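TRAP dicarboxylate ABC transporter, substrate-binding protein (Roseobacter denitrificans, PDB 4OVQ) binds beta-D-glucuronate and probably delivers it, as a periplasmic solute-binding protein, to a TRAP transporter in the membrane. Local coordinates at residues Asp34-Thr39 with Asp267-Arg272; Ala139-Gly144 with Gln259-Tyr264; Gln76-Ala81 with Ala131-Gln136; Asn25-Asn30 with Ala81-Asn86; Asn156-Val161 with Ala294-Ala299. One frame throughout, in Å; residues are numbered along the deposited sequence.

In the fold
Interactions 1, 2 and 4 form one connected region beside the glucuronate pocket. Y36 of interaction 1 and W29 of interaction 4 each lie about 5 Å from the sugar, measured from their side chains. Two probable hydrogen bonds join these interactions, N38 ND2 to N86 OD1 (2.8 Å) and T39 OG1 to N30 ND2 (2.9 Å). Interactions 1 and 2 share helix 248-282, and W269 packs on D142. The side chains of N38, Y141 and N86 all lie about 3 to 4 Å from that of E234, which binds the sugar. Interaction 3 shares A81 with interaction 4, their centres 11 Å apart; its V77 side chain is about 13 Å from the sugar. Interaction 5 stands apart, its centre 31 to 39 Å from the other centres.

Interaction 1. Residues Asp34-Thr39 with Asp267-Arg272; sequences DGYPNT and DLWNKR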
# COMPACT_ATOMS: atom_id res chain seq x y z
N ASP A 34 9.50 -8.54 11.40
CA ASP A 34 10.85 -8.11 11.63
C ASP A 34 11.67 -8.05 10.35
O ASP A 34 11.57 -8.93 9.48
CB ASP A 34 11.59 -9.04 12.61
CG ASP A 34 11.04 -8.96 14.03
OD1 ASP A 34 10.30 -8.01 14.37
OD2 ASP A 34 11.38 -9.87 14.83
N GLY A 35 12.50 -7.03 10.27
CA GLY A 35 13.41 -6.90 9.15
C GLY A 35 12.82 -6.39 7.88
O GLY A 35 13.55 -6.11 6.91
N TYR A 36 11.47 -6.29 7.84
CA TYR A 36 10.80 -5.75 6.68
C TYR A 36 11.20 -4.30 6.54
O TYR A 36 11.38 -3.61 7.56
CB TYR A 36 9.28 -5.86 6.85
CG TYR A 36 8.48 -5.82 5.58
CD1 TYR A 36 8.32 -6.97 4.80
CD2 TYR A 36 7.85 -4.64 5.17
CE1 TYR A 36 7.57 -6.91 3.64
CE2 TYR A 36 7.09 -4.59 4.02
CZ TYR A 36 6.95 -5.73 3.26
OH TYR A 36 6.19 -5.70 2.12
N PRO A 37 11.39 -3.85 5.31
CA PRO A 37 11.83 -2.48 5.03
C PRO A 37 11.05 -1.46 5.85
O PRO A 37 11.64 -0.60 6.51
CB PRO A 37 11.57 -2.33 3.53
CG PRO A 37 11.86 -3.74 3.00
CD PRO A 37 11.33 -4.66 4.09
N ASN A 38 9.73 -1.56 5.83
CA ASN A 38 8.91 -0.61 6.58
C ASN A 38 9.12 -0.65 8.08
O ASN A 38 9.00 0.36 8.80
CB ASN A 38 7.42 -0.90 6.33
CG ASN A 38 7.03 -0.78 4.89
OD1 ASN A 38 7.76 -1.17 3.99
ND2 ASN A 38 5.82 -0.29 4.66
N THR A 39 9.37 -1.83 8.60
CA THR A 39 9.59 -2.01 9.99
C THR A 39 10.87 -1.30 10.45
O THR A 39 10.86 -0.49 11.37
CB THR A 39 9.66 -3.51 10.28
OG1 THR A 39 8.41 -4.12 9.86
CG2 THR A 39 9.87 -3.74 11.70
N ASP A 267 15.70 2.81 0.05
CA ASP A 267 16.94 2.02 -0.15
C ASP A 267 16.76 0.58 0.34
O ASP A 267 17.19 -0.38 -0.32
CB ASP A 267 18.10 2.66 0.61
CG ASP A 267 18.52 4.00 0.02
OD1 ASP A 267 18.21 4.28 -1.17
OD2 ASP A 267 19.17 4.79 0.74
N LEU A 268 16.16 0.41 1.52
CA LEU A 268 15.91 -0.94 2.04
C LEU A 268 14.98 -1.70 1.10
O LEU A 268 15.15 -2.88 0.84
CB LEU A 268 15.30 -0.90 3.45
CG LEU A 268 16.15 -0.31 4.57
CD1 LEU A 268 15.37 -0.28 5.88
CD2 LEU A 268 17.44 -1.12 4.70
N TRP A 269 13.95 -1.00 0.62
CA TRP A 269 12.92 -1.63 -0.21
C TRP A 269 13.50 -2.26 -1.47
O TRP A 269 13.19 -3.41 -1.80
CB TRP A 269 11.83 -0.61 -0.59
CG TRP A 269 10.77 -1.31 -1.38
CD1 TRP A 269 10.61 -1.30 -2.74
CD2 TRP A 269 9.76 -2.18 -0.86
NE1 TRP A 269 9.55 -2.13 -3.09
CE2 TRP A 269 9.03 -2.68 -1.95
CE3 TRP A 269 9.43 -2.60 0.42
CZ2 TRP A 269 7.96 -3.57 -1.80
CZ3 TRP A 269 8.39 -3.49 0.58
CH2 TRP A 269 7.65 -3.95 -0.54
N ASN A 270 14.34 -1.53 -2.19
CA ASN A 270 14.83 -2.06 -3.46
C ASN A 270 15.70 -3.31 -3.27
O ASN A 270 15.60 -4.26 -4.05
CB ASN A 270 15.55 -0.97 -4.27
CG ASN A 270 14.56 -0.00 -4.94
OD1 ASN A 270 14.69 1.22 -4.83
ND2 ASN A 270 13.57 -0.56 -5.64
N LYS A 271 16.50 -3.34 -2.22
CA LYS A 271 17.26 -4.56 -1.92
C LYS A 271 16.34 -5.72 -1.51
O LYS A 271 16.64 -6.89 -1.73
CB LYS A 271 18.29 -4.27 -0.82
CG LYS A 271 19.46 -3.42 -1.32
CD LYS A 271 20.62 -3.48 -0.35
CE LYS A 271 20.40 -2.55 0.82
NZ LYS A 271 21.26 -2.92 1.98
N ARG A 272 15.19 -5.40 -0.92
CA ARG A 272 14.36 -6.44 -0.34
C ARG A 272 13.53 -7.12 -1.39
O ARG A 272 13.26 -8.32 -1.28
CB ARG A 272 13.42 -5.88 0.72
CG ARG A 272 12.49 -6.91 1.33
CD ARG A 272 13.28 -8.11 1.78
NE ARG A 272 12.43 -9.07 2.45
CZ ARG A 272 12.17 -9.07 3.76
NH1 ARG A 272 11.38 -10.01 4.26
NH2 ARG A 272 12.75 -8.18 4.55
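P37 sits in an angle formed by three side chains of helix 248-282. Its CG lies 3.5 Å from R272 CB and 3.7 Å from W269 CE3. Its CB faces L268 CB at 4.0 Å.

The aromatic contact pairs Y36 with W269. Their side chains run side by side, their ring planes 68° apart, an oblique pair. Y36 OH reaches the edge of the indole, 3.5 Å from W269 CZ3. CG of W269 is anti to its backbone N (chi1 -177°), which swings the six-membered ring toward Y36 and P37. With an alanine here, P37 and the Y36 phenol would probably lose the indole they lie against, leaving a gap beside them.

The polar contact belongs to R272. G35 O lies near the guanidinium plane, 3.2 Å from R272 NH2, and Y36 CD1 is over one guanidinium face. The clear bonds of R272 lie outside the segments: NE to S276 OG and a salt bridge from NH1 to E213.

Y36 OH is bonded to S211, a pocket residue. The two segments thus meet mainly through apolar surfaces, while their polar ends are tied to third parties, one of them, S211, lining the sugar site.

Interaction 2. Residues Ala139-Gly144 with Gln259-Tyr264; sequences AWYDAG and QESALY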
# COMPACT_ATOMS: atom_id res chain seq x y z
N ALA A 139 5.60 11.60 4.76
CA ALA A 139 6.55 11.11 3.77
C ALA A 139 5.96 9.90 3.09
O ALA A 139 5.04 9.28 3.62
CB ALA A 139 7.87 10.76 4.43
N TRP A 140 6.49 9.58 1.91
CA TRP A 140 6.01 8.47 1.12
C TRP A 140 6.99 7.27 1.16
O TRP A 140 8.22 7.40 0.96
CB TRP A 140 5.82 8.89 -0.34
CG TRP A 140 4.92 10.06 -0.58
CD1 TRP A 140 5.29 11.27 -1.11
CD2 TRP A 140 3.52 10.15 -0.33
NE1 TRP A 140 4.21 12.10 -1.18
CE2 TRP A 140 3.10 11.44 -0.74
CE3 TRP A 140 2.56 9.27 0.18
CZ2 TRP A 140 1.78 11.87 -0.61
CZ3 TRP A 140 1.24 9.71 0.28
CH2 TRP A 140 0.87 11.00 -0.11
N TYR A 141 6.44 6.08 1.35
CA TYR A 141 7.20 4.84 1.29
C TYR A 141 6.88 4.06 0.02
O TYR A 141 5.75 4.16 -0.51
CB TYR A 141 6.80 3.94 2.46
CG TYR A 141 7.45 4.16 3.80
CD1 TYR A 141 8.35 5.19 4.06
CD2 TYR A 141 7.16 3.27 4.84
CE1 TYR A 141 8.92 5.33 5.32
CE2 TYR A 141 7.72 3.40 6.08
CZ TYR A 141 8.60 4.41 6.32
OH TYR A 141 9.16 4.51 7.58
N ASP A 142 7.84 3.29 -0.47
CA ASP A 142 7.68 2.38 -1.61
C ASP A 142 7.06 1.07 -1.15
O ASP A 142 7.43 0.52 -0.10
CB ASP A 142 9.10 2.09 -2.16
CG ASP A 142 9.11 1.57 -3.59
OD1 ASP A 142 8.09 1.10 -4.12
OD2 ASP A 142 10.20 1.66 -4.21
N ALA A 143 6.10 0.56 -1.93
CA ALA A 143 5.57 -0.80 -1.74
C ALA A 143 5.52 -1.53 -3.07
O ALA A 143 4.79 -2.52 -3.21
CB ALA A 143 4.19 -0.79 -1.08
N GLY A 144 6.31 -1.06 -4.03
CA GLY A 144 6.42 -1.72 -5.30
C GLY A 144 5.12 -1.87 -6.05
O GLY A 144 4.19 -1.10 -5.88
N GLN A 259 10.89 12.29 6.42
CA GLN A 259 11.49 12.29 5.09
C GLN A 259 12.77 11.43 5.02
O GLN A 259 12.97 10.69 4.07
CB GLN A 259 11.76 13.73 4.63
CG GLN A 259 10.49 14.54 4.37
CD GLN A 259 10.74 16.02 4.18
OE1 GLN A 259 11.87 16.50 4.30
NE2 GLN A 259 9.69 16.76 3.89
N GLU A 260 13.62 11.54 6.03
CA GLU A 260 14.85 10.77 6.09
C GLU A 260 14.57 9.27 6.29
O GLU A 260 15.21 8.42 5.67
CB GLU A 260 15.77 11.37 7.14
CG GLU A 260 16.29 12.74 6.71
CD GLU A 260 17.16 13.42 7.76
OE1 GLU A 260 17.31 12.88 8.86
OE2 GLU A 260 17.71 14.51 7.46
N SER A 261 13.60 8.93 7.14
CA SER A 261 13.16 7.56 7.27
C SER A 261 12.72 7.02 5.93
O SER A 261 13.03 5.90 5.56
CB SER A 261 12.00 7.51 8.24
OG SER A 261 11.27 6.29 8.20
N ALA A 262 11.96 7.84 5.17
CA ALA A 262 11.48 7.35 3.89
C ALA A 262 12.56 7.15 2.84
O ALA A 262 12.49 6.20 2.08
CB ALA A 262 10.35 8.23 3.37
N LEU A 263 13.56 8.04 2.79
CA LEU A 263 14.68 7.79 1.89
C LEU A 263 15.40 6.48 2.25
O LEU A 263 15.75 5.70 1.38
CB LEU A 263 15.64 8.98 1.93
CG LEU A 263 15.04 10.27 1.37
CD1 LEU A 263 16.06 11.38 1.44
CD2 LEU A 263 14.54 10.12 -0.08
N TYR A 264 15.55 6.21 3.55
CA TYR A 264 16.14 4.93 3.98
C TYR A 264 15.26 3.74 3.59
O TYR A 264 15.72 2.74 3.03
CB TYR A 264 16.35 5.01 5.50
CG TYR A 264 17.03 3.85 6.16
CD1 TYR A 264 18.19 3.26 5.62
CD2 TYR A 264 16.54 3.34 7.35
CE1 TYR A 264 18.81 2.21 6.27
CE2 TYR A 264 17.15 2.31 8.00
CZ TYR A 264 18.28 1.74 7.45
OH TYR A 264 18.86 0.69 8.14
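A139 begins the contact by pointing its methyl group at the helix. A139 CB lies 3.7 Å from A262 CB and also comes near the backbone N of Q259. Two alanines at this point let strand and helix come close.

W140 turns its indole the other way, onto F115 and L118 of helix 111-118. Its backbone still takes part: W140 O is 3.3 Å from A262 CB.

Y141 carries the polar link. CG is anti to the carbonyl carbon (chi1 -83°), and the ring lies edge-on to the helix. Y141 CE1 comes within 3.6 Å of A262 CA, so it is the ring rim that rests on the alanine. Beyond it, Y141 OH donates to S261 OG over 2.8 Å, with OG in the plane of the ring. S261 OG is itself bonded to A41 O of helix 37-52. The two hydroxyls link the strand to helices 248-282 and 37-52.

D142 makes no contact with residues 259-264, but it shapes the chain after the strand. Its OD1 accepts from G144 N at 2.8 Å, an Asx turn. Next to it, A143 O is bonded to N208, a sugar-binding residue.

Strand 135-141 and helix 248-282 run in nearly the same direction, their local axes 16° apart and 7.4 Å at closest approach. Helix 111-118 covers the W140 side. This is the layered packing of helices on both faces of a sheet, found in the alpha/beta domains of periplasmic binding proteins.

Interaction 3. Residues Gln76-Ala81 with Ala131-Gln136; sequences QVRAGA and AEKGIQ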
# COMPACT_ATOMS: atom_id res chain seq x y z
N GLN A 76 -8.18 4.69 14.21
CA GLN A 76 -7.57 5.11 15.48
C GLN A 76 -6.71 6.37 15.29
O GLN A 76 -6.73 7.26 16.13
CB GLN A 76 -6.73 3.99 16.11
CG GLN A 76 -7.50 2.78 16.56
CD GLN A 76 -6.58 1.68 17.08
OE1 GLN A 76 -5.73 1.92 17.94
NE2 GLN A 76 -6.73 0.48 16.55
N VAL A 77 -5.96 6.44 14.20
CA VAL A 77 -5.15 7.63 13.94
C VAL A 77 -6.06 8.84 13.69
O VAL A 77 -5.86 9.90 14.27
CB VAL A 77 -4.13 7.40 12.80
CG1 VAL A 77 -3.45 8.67 12.40
CG2 VAL A 77 -3.05 6.44 13.30
N ARG A 78 -7.09 8.65 12.90
CA ARG A 78 -8.00 9.76 12.59
C ARG A 78 -8.66 10.28 13.88
O ARG A 78 -8.78 11.49 14.10
CB ARG A 78 -9.07 9.28 11.62
CG ARG A 78 -9.90 10.39 11.08
CD ARG A 78 -10.91 9.91 10.07
NE ARG A 78 -11.60 11.06 9.47
CZ ARG A 78 -12.90 11.13 9.20
NH1 ARG A 78 -13.71 10.11 9.49
NH2 ARG A 78 -13.40 12.24 8.66
N ALA A 79 -9.03 9.36 14.76
CA ALA A 79 -9.70 9.69 16.02
C ALA A 79 -8.77 10.20 17.12
O ALA A 79 -9.21 10.64 18.20
CB ALA A 79 -10.47 8.47 16.51
N GLY A 80 -7.46 10.11 16.88
CA GLY A 80 -6.50 10.52 17.88
C GLY A 80 -6.19 9.54 18.99
O GLY A 80 -5.50 9.88 19.95
N ALA A 81 -6.67 8.31 18.84
CA ALA A 81 -6.33 7.25 19.78
C ALA A 81 -4.91 6.69 19.55
O ALA A 81 -4.31 6.09 20.46
CB ALA A 81 -7.35 6.15 19.65
N ALA A 131 -5.34 15.38 4.75
CA ALA A 131 -5.30 16.29 5.88
C ALA A 131 -6.73 16.72 6.23
O ALA A 131 -7.09 16.80 7.41
CB ALA A 131 -4.42 17.51 5.54
N GLU A 132 -7.54 16.93 5.18
CA GLU A 132 -8.98 17.21 5.24
C GLU A 132 -9.80 16.17 6.04
O GLU A 132 -10.80 16.51 6.66
CB GLU A 132 -9.52 17.34 3.80
CG GLU A 132 -11.02 17.13 3.60
CD GLU A 132 -11.43 17.14 2.12
OE1 GLU A 132 -10.78 17.84 1.32
OE2 GLU A 132 -12.41 16.44 1.75
N LYS A 133 -9.38 14.91 6.00
CA LYS A 133 -9.98 13.85 6.81
C LYS A 133 -9.19 13.50 8.07
O LYS A 133 -9.36 12.42 8.63
CB LYS A 133 -10.17 12.58 5.97
CG LYS A 133 -11.08 12.74 4.77
CD LYS A 133 -12.54 12.94 5.17
CE LYS A 133 -13.36 13.27 3.95
NZ LYS A 133 -14.74 12.79 4.10
N GLY A 134 -8.31 14.40 8.51
CA GLY A 134 -7.68 14.30 9.81
C GLY A 134 -6.39 13.52 9.87
O GLY A 134 -5.87 13.22 10.95
N ILE A 135 -5.88 13.15 8.70
CA ILE A 135 -4.64 12.39 8.64
C ILE A 135 -3.58 13.02 7.75
O ILE A 135 -3.74 13.13 6.54
CB ILE A 135 -4.89 10.94 8.22
CG1 ILE A 135 -5.42 10.83 6.82
CG2 ILE A 135 -5.78 10.22 9.22
CD1 ILE A 135 -6.01 9.48 6.55
N GLN A 136 -2.50 13.46 8.37
CA GLN A 136 -1.46 14.19 7.64
C GLN A 136 -0.34 13.24 7.15
O GLN A 136 0.35 12.61 7.97
CB GLN A 136 -0.87 15.23 8.59
CG GLN A 136 0.40 15.87 8.17
CD GLN A 136 0.14 17.00 7.27
OE1 GLN A 136 -0.63 17.91 7.62
NE2 GLN A 136 0.69 16.94 6.07
O HOH W 1 -8.16 13.50 12.85
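R78 reaches across to K133 with a fully stretched side chain. Its CG is anti to the backbone N (chi1 -171°), and the chain stays extended out to NE. This lays CG and CD alongside the K133 carbonyl and brings NE to it. R78 NE donates to K133 O at 2.8 Å. The bond is bent, 144° at the hydrogen. The oxygen lies at the guanidinium edge, close to its plane, while the donor is tilted out of the carbonyl plane.

K133 bends at its second torsion (chi2 -69°) and then runs beside R78, pointing the same way. K133 CD touches R78 NH2 at 3.7 Å. The two charged ends come fairly near, with R78 NH2 4.8 Å from K133 NZ, and this probably costs a little repulsion.

I135 holds CG1 in the crowded position between backbone N and carbonyl carbon. Its other branch then faces the helix. I135 CG2 lies 4.1 Å from R78 CA and 4.2 Å from V77 CG1.

G134 has no side chain, and a CB there would press on R78 CG. G134 and G80 each end a helix in a Schellman motif. Water 1 sits between G134 O, at 3.0 Å, and R78 O, but the approach to R78 O is too short to be trusted.

The contact sets the C-terminal end of helix 70-79 against the turn that leads from helix 121-132 into strand 135-141. I135 also packs on C237 of the adjoining strand 234-239. V77 O is bonded to N239, while R78 and K133 touch L95 and V96 of a loop.

Interaction 4. Residues Asn25-Asn30 with Ala81-Asn86; sequences NWRGWN and ALEIGN
R27, W29 and the residues facing them carry the backbone bonds. I84 N donates to R27 O at 3.2 Å, W29 N to I84 O at 3.0 Å, and N86 N to W29 O at 3.0 Å. The last is nearly straight, and its donor sits close to the extension of the carbonyl bond. G28 CA also points a hydrogen at I84 O.

E83 adds a side-chain bond. A bend at its second torsion (chi2 77°) folds the carboxylate back over the strand, so that E83 OE1 accepts from R27 N at 2.8 Å. The donor stands above the carboxylate plane.

These are neighbouring parallel strands of the five-stranded sheet. Strand 25-29 lies between 58-62 and 84-88, and helices 37-52 and 70-79 link the three in beta-alpha-beta order.

Among ring and apolar contacts, E83 CG covers one face of the W26 indole, 3.6 Å from W26 CD1, and I84 CG1 meets W26 CE3. L82 CD2 packs on W29 CB at 3.9 Å. The W29 ring edge meets N86 O, 3.3 Å from CZ3, while W29 NE1 is bonded to G68. L82 CD1 sets a methyl over the flat face of the R27 cation.

Water 2 donates to E83 OE2. Water 3 accepts from R27 NH1 and lies within bonding distance of E83 OE1.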
# COMPACT_ATOMS: atom_id res chain seq x y z
N ASN A 25 4.73 11.21 24.34
CA ASN A 25 5.15 9.85 24.01
C ASN A 25 4.09 9.20 23.13
O ASN A 25 2.97 8.89 23.57
CB ASN A 25 5.36 9.05 25.28
CG ASN A 25 6.40 9.68 26.20
OD1 ASN A 25 7.29 10.42 25.75
ND2 ASN A 25 6.30 9.38 27.50
N TRP A 26 4.45 9.01 21.86
CA TRP A 26 3.49 8.57 20.88
C TRP A 26 3.52 7.06 20.68
O TRP A 26 4.49 6.37 21.00
CB TRP A 26 3.80 9.24 19.53
CG TRP A 26 3.71 10.77 19.50
CD1 TRP A 26 3.11 11.58 20.43
CD2 TRP A 26 4.22 11.65 18.48
NE1 TRP A 26 3.22 12.90 20.04
CE2 TRP A 26 3.90 12.97 18.86
CE3 TRP A 26 4.93 11.44 17.29
CZ2 TRP A 26 4.26 14.08 18.08
CZ3 TRP A 26 5.28 12.54 16.52
CH2 TRP A 26 4.97 13.84 16.93
N ARG A 27 2.44 6.56 20.09
CA ARG A 27 2.36 5.18 19.66
C ARG A 27 2.14 5.15 18.15
O ARG A 27 1.43 6.01 17.61
CB ARG A 27 1.22 4.46 20.39
CG ARG A 27 1.48 4.43 21.89
CD ARG A 27 0.25 4.17 22.69
NE ARG A 27 -0.39 2.93 22.31
CZ ARG A 27 -1.58 2.81 21.72
NH1 ARG A 27 -2.32 3.87 21.41
NH2 ARG A 27 -2.05 1.60 21.44
N GLY A 28 2.76 4.17 17.51
CA GLY A 28 2.64 3.99 16.08
C GLY A 28 2.31 2.58 15.65
O GLY A 28 2.68 1.61 16.32
N TRP A 29 1.62 2.47 14.52
CA TRP A 29 1.22 1.19 13.94
C TRP A 29 1.96 0.84 12.67
O TRP A 29 2.17 1.71 11.80
CB TRP A 29 -0.29 1.23 13.65
CG TRP A 29 -0.96 0.03 13.10
CD1 TRP A 29 -1.70 -0.89 13.80
CD2 TRP A 29 -1.04 -0.36 11.72
NE1 TRP A 29 -2.18 -1.84 12.95
CE2 TRP A 29 -1.81 -1.55 11.67
CE3 TRP A 29 -0.52 0.15 10.52
CZ2 TRP A 29 -2.08 -2.23 10.46
CZ3 TRP A 29 -0.76 -0.53 9.34
CH2 TRP A 29 -1.58 -1.68 9.30
N ASN A 30 2.35 -0.41 12.55
CA ASN A 30 2.88 -0.97 11.32
C ASN A 30 2.45 -2.43 11.26
O ASN A 30 2.49 -3.13 12.29
CB ASN A 30 4.42 -0.84 11.31
CG ASN A 30 5.11 -1.75 10.28
OD1 ASN A 30 4.68 -1.83 9.14
ND2 ASN A 30 6.21 -2.41 10.66
N ALA A 81 -6.67 8.31 18.84
CA ALA A 81 -6.33 7.25 19.78
C ALA A 81 -4.91 6.69 19.55
O ALA A 81 -4.31 6.09 20.46
CB ALA A 81 -7.35 6.15 19.65
N LEU A 82 -4.39 6.93 18.35
CA LEU A 82 -3.03 6.55 17.96
C LEU A 82 -2.46 7.74 17.23
O LEU A 82 -3.16 8.38 16.47
CB LEU A 82 -3.13 5.38 17.00
CG LEU A 82 -2.13 4.25 16.97
CD1 LEU A 82 -1.88 3.72 18.38
CD2 LEU A 82 -2.70 3.17 16.05
N GLU A 83 -1.20 8.06 17.44
CA GLU A 83 -0.65 9.24 16.78
C GLU A 83 -0.12 8.95 15.36
O GLU A 83 -0.21 9.81 14.50
CB GLU A 83 0.51 9.81 17.62
CG GLU A 83 0.08 10.33 19.01
CD GLU A 83 -0.18 9.24 20.07
OE1 GLU A 83 0.10 8.04 19.88
OE2 GLU A 83 -0.71 9.61 21.14
N ILE A 84 0.45 7.77 15.16
CA ILE A 84 1.25 7.50 13.98
C ILE A 84 0.85 6.19 13.34
O ILE A 84 0.58 5.21 14.04
CB ILE A 84 2.77 7.45 14.35
CG1 ILE A 84 3.27 8.83 14.80
CG2 ILE A 84 3.57 6.90 13.20
CD1 ILE A 84 3.38 9.87 13.71
N GLY A 85 0.88 6.16 12.01
CA GLY A 85 0.79 4.89 11.29
C GLY A 85 1.64 4.93 10.04
O GLY A 85 1.85 5.97 9.44
N ASN A 86 2.18 3.79 9.66
CA ASN A 86 2.63 3.58 8.30
C ASN A 86 1.47 2.87 7.60
O ASN A 86 1.24 1.68 7.83
CB ASN A 86 3.92 2.76 8.27
CG ASN A 86 4.14 2.02 6.95
OD1 ASN A 86 4.60 0.87 6.94
ND2 ASN A 86 3.80 2.65 5.85
O HOH W 2 0.49 8.86 23.56
O HOH W 3 -1.55 6.50 21.37
O HOH W 4 2.32 -0.78 8.05

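Interaction 5. Residues Asn156-Val161 with Ala294-Ala299; sequences NTPADV and APFQAA
Apolar packing joins residues 156-161 to F296 and P295 of helix 294-298. The first segment is a loop between strands 146-150 and 165-168. The helix follows strand 286-289.

F296 is the centre of the contact. P158 CD lies over one face of its ring, 3.7 Å from the ring centroid and 20° off the normal. This is a CH-pi contact, displaced toward the rim. CG of F296 is anti to its carbonyl carbon (chi1 -71°), which sends the ring out toward the loop. F296 CZ comes within 3.3 Å of T157 C. At the ring edge, N156 O is 3.5 Å from F296 CE2. V161 CG2 approaches the same plane more loosely, near CE1.

P295 adds a smaller contact. Its CB meets P158 CG at 4.0 Å, the two side chains crossing at about a right angle.

D160 fixes the loop from behind. D160 OD2 accepts from N156 N at 2.7 Å and from T157 N at 3.1 Å. Two donors thus grip one oxygen and hold the backbone that F296 touches.

Replacing F296 by an alanine would probably open a gap beneath P158 and leave V161 with less to pack on.

F106 and L181 also touch F296. This is proline-aromatic packing of a loop on a short helix, beside the four-stranded sheet that holds strands 146-150 and 286-289.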
# COMPACT_ATOMS: atom_id res chain seq x y z
N ASN A 156 -2.20 -15.71 -17.21
CA ASN A 156 -1.64 -15.00 -18.35
C ASN A 156 -2.65 -14.12 -19.05
O ASN A 156 -2.28 -13.15 -19.70
CB ASN A 156 -1.02 -15.98 -19.36
CG ASN A 156 0.29 -16.53 -18.88
OD1 ASN A 156 1.31 -15.84 -18.89
ND2 ASN A 156 0.26 -17.77 -18.40
N THR A 157 -3.92 -14.47 -18.92
CA THR A 157 -4.99 -13.69 -19.53
C THR A 157 -6.12 -13.55 -18.53
O THR A 157 -6.19 -14.31 -17.56
CB THR A 157 -5.51 -14.37 -20.82
OG1 THR A 157 -6.34 -15.49 -20.50
CG2 THR A 157 -4.35 -14.84 -21.67
N PRO A 158 -6.99 -12.55 -18.72
CA PRO A 158 -8.18 -12.41 -17.87
C PRO A 158 -8.98 -13.71 -17.76
O PRO A 158 -9.52 -13.98 -16.70
CB PRO A 158 -9.00 -11.33 -18.58
CG PRO A 158 -7.96 -10.45 -19.20
CD PRO A 158 -6.83 -11.39 -19.62
N ALA A 159 -9.05 -14.50 -18.83
CA ALA A 159 -9.72 -15.79 -18.77
C ALA A 159 -9.21 -16.67 -17.62
O ALA A 159 -9.97 -17.44 -17.07
CB ALA A 159 -9.57 -16.52 -20.09
N ASP A 160 -7.93 -16.55 -17.28
CA ASP A 160 -7.37 -17.37 -16.19
C ASP A 160 -7.88 -16.98 -14.80
O ASP A 160 -7.74 -17.75 -13.86
CB ASP A 160 -5.85 -17.31 -16.20
CG ASP A 160 -5.25 -17.90 -17.45
OD1 ASP A 160 -5.80 -18.91 -17.93
OD2 ASP A 160 -4.25 -17.34 -17.94
N VAL A 161 -8.47 -15.79 -14.69
CA VAL A 161 -8.99 -15.30 -13.42
C VAL A 161 -10.47 -15.68 -13.26
O VAL A 161 -11.02 -15.63 -12.17
CB VAL A 161 -8.80 -13.75 -13.30
CG1 VAL A 161 -9.23 -13.24 -11.94
CG2 VAL A 161 -7.34 -13.35 -13.55
N ALA A 294 -2.47 -5.77 -21.92
CA ALA A 294 -3.47 -4.86 -22.47
C ALA A 294 -4.90 -5.27 -22.18
O ALA A 294 -5.75 -4.41 -21.93
CB ALA A 294 -3.27 -4.71 -23.95
N PRO A 295 -5.21 -6.57 -22.21
CA PRO A 295 -6.60 -6.95 -21.93
C PRO A 295 -6.97 -6.80 -20.46
O PRO A 295 -8.15 -6.62 -20.16
CB PRO A 295 -6.65 -8.42 -22.35
CG PRO A 295 -5.50 -8.58 -23.30
CD PRO A 295 -4.43 -7.71 -22.73
N PHE A 296 -5.99 -6.89 -19.58
CA PHE A 296 -6.22 -6.60 -18.16
C PHE A 296 -6.55 -5.14 -18.00
O PHE A 296 -7.52 -4.78 -17.33
CB PHE A 296 -5.00 -6.96 -17.33
CG PHE A 296 -4.77 -8.44 -17.21
CD1 PHE A 296 -5.34 -9.16 -16.17
CD2 PHE A 296 -3.99 -9.12 -18.14
CE1 PHE A 296 -5.12 -10.54 -16.07
CE2 PHE A 296 -3.77 -10.47 -18.04
CZ PHE A 296 -4.34 -11.18 -17.00
N GLN A 297 -5.75 -4.28 -18.62
CA GLN A 297 -6.03 -2.85 -18.60
C GLN A 297 -7.39 -2.52 -19.20
O GLN A 297 -8.14 -1.73 -18.65
CB GLN A 297 -4.99 -2.08 -19.37
CG GLN A 297 -3.58 -2.33 -18.95
CD GLN A 297 -2.66 -1.23 -19.41
OE1 GLN A 297 -3.01 -0.04 -19.35
NE2 GLN A 297 -1.47 -1.61 -19.86
N ALA A 298 -7.68 -3.08 -20.37
CA ALA A 298 -8.91 -2.73 -21.07
C ALA A 298 -10.12 -3.06 -20.23
O ALA A 298 -11.14 -2.38 -20.27
CB ALA A 298 -8.98 -3.47 -22.41
N ALA A 299 -10.00 -4.13 -19.43
CA ALA A 299 -11.11 -4.60 -18.64
C ALA A 299 -11.43 -3.67 -17.46
O ALA A 299 -12.50 -3.75 -16.85
CB ALA A 299 -10.80 -6.01 -18.09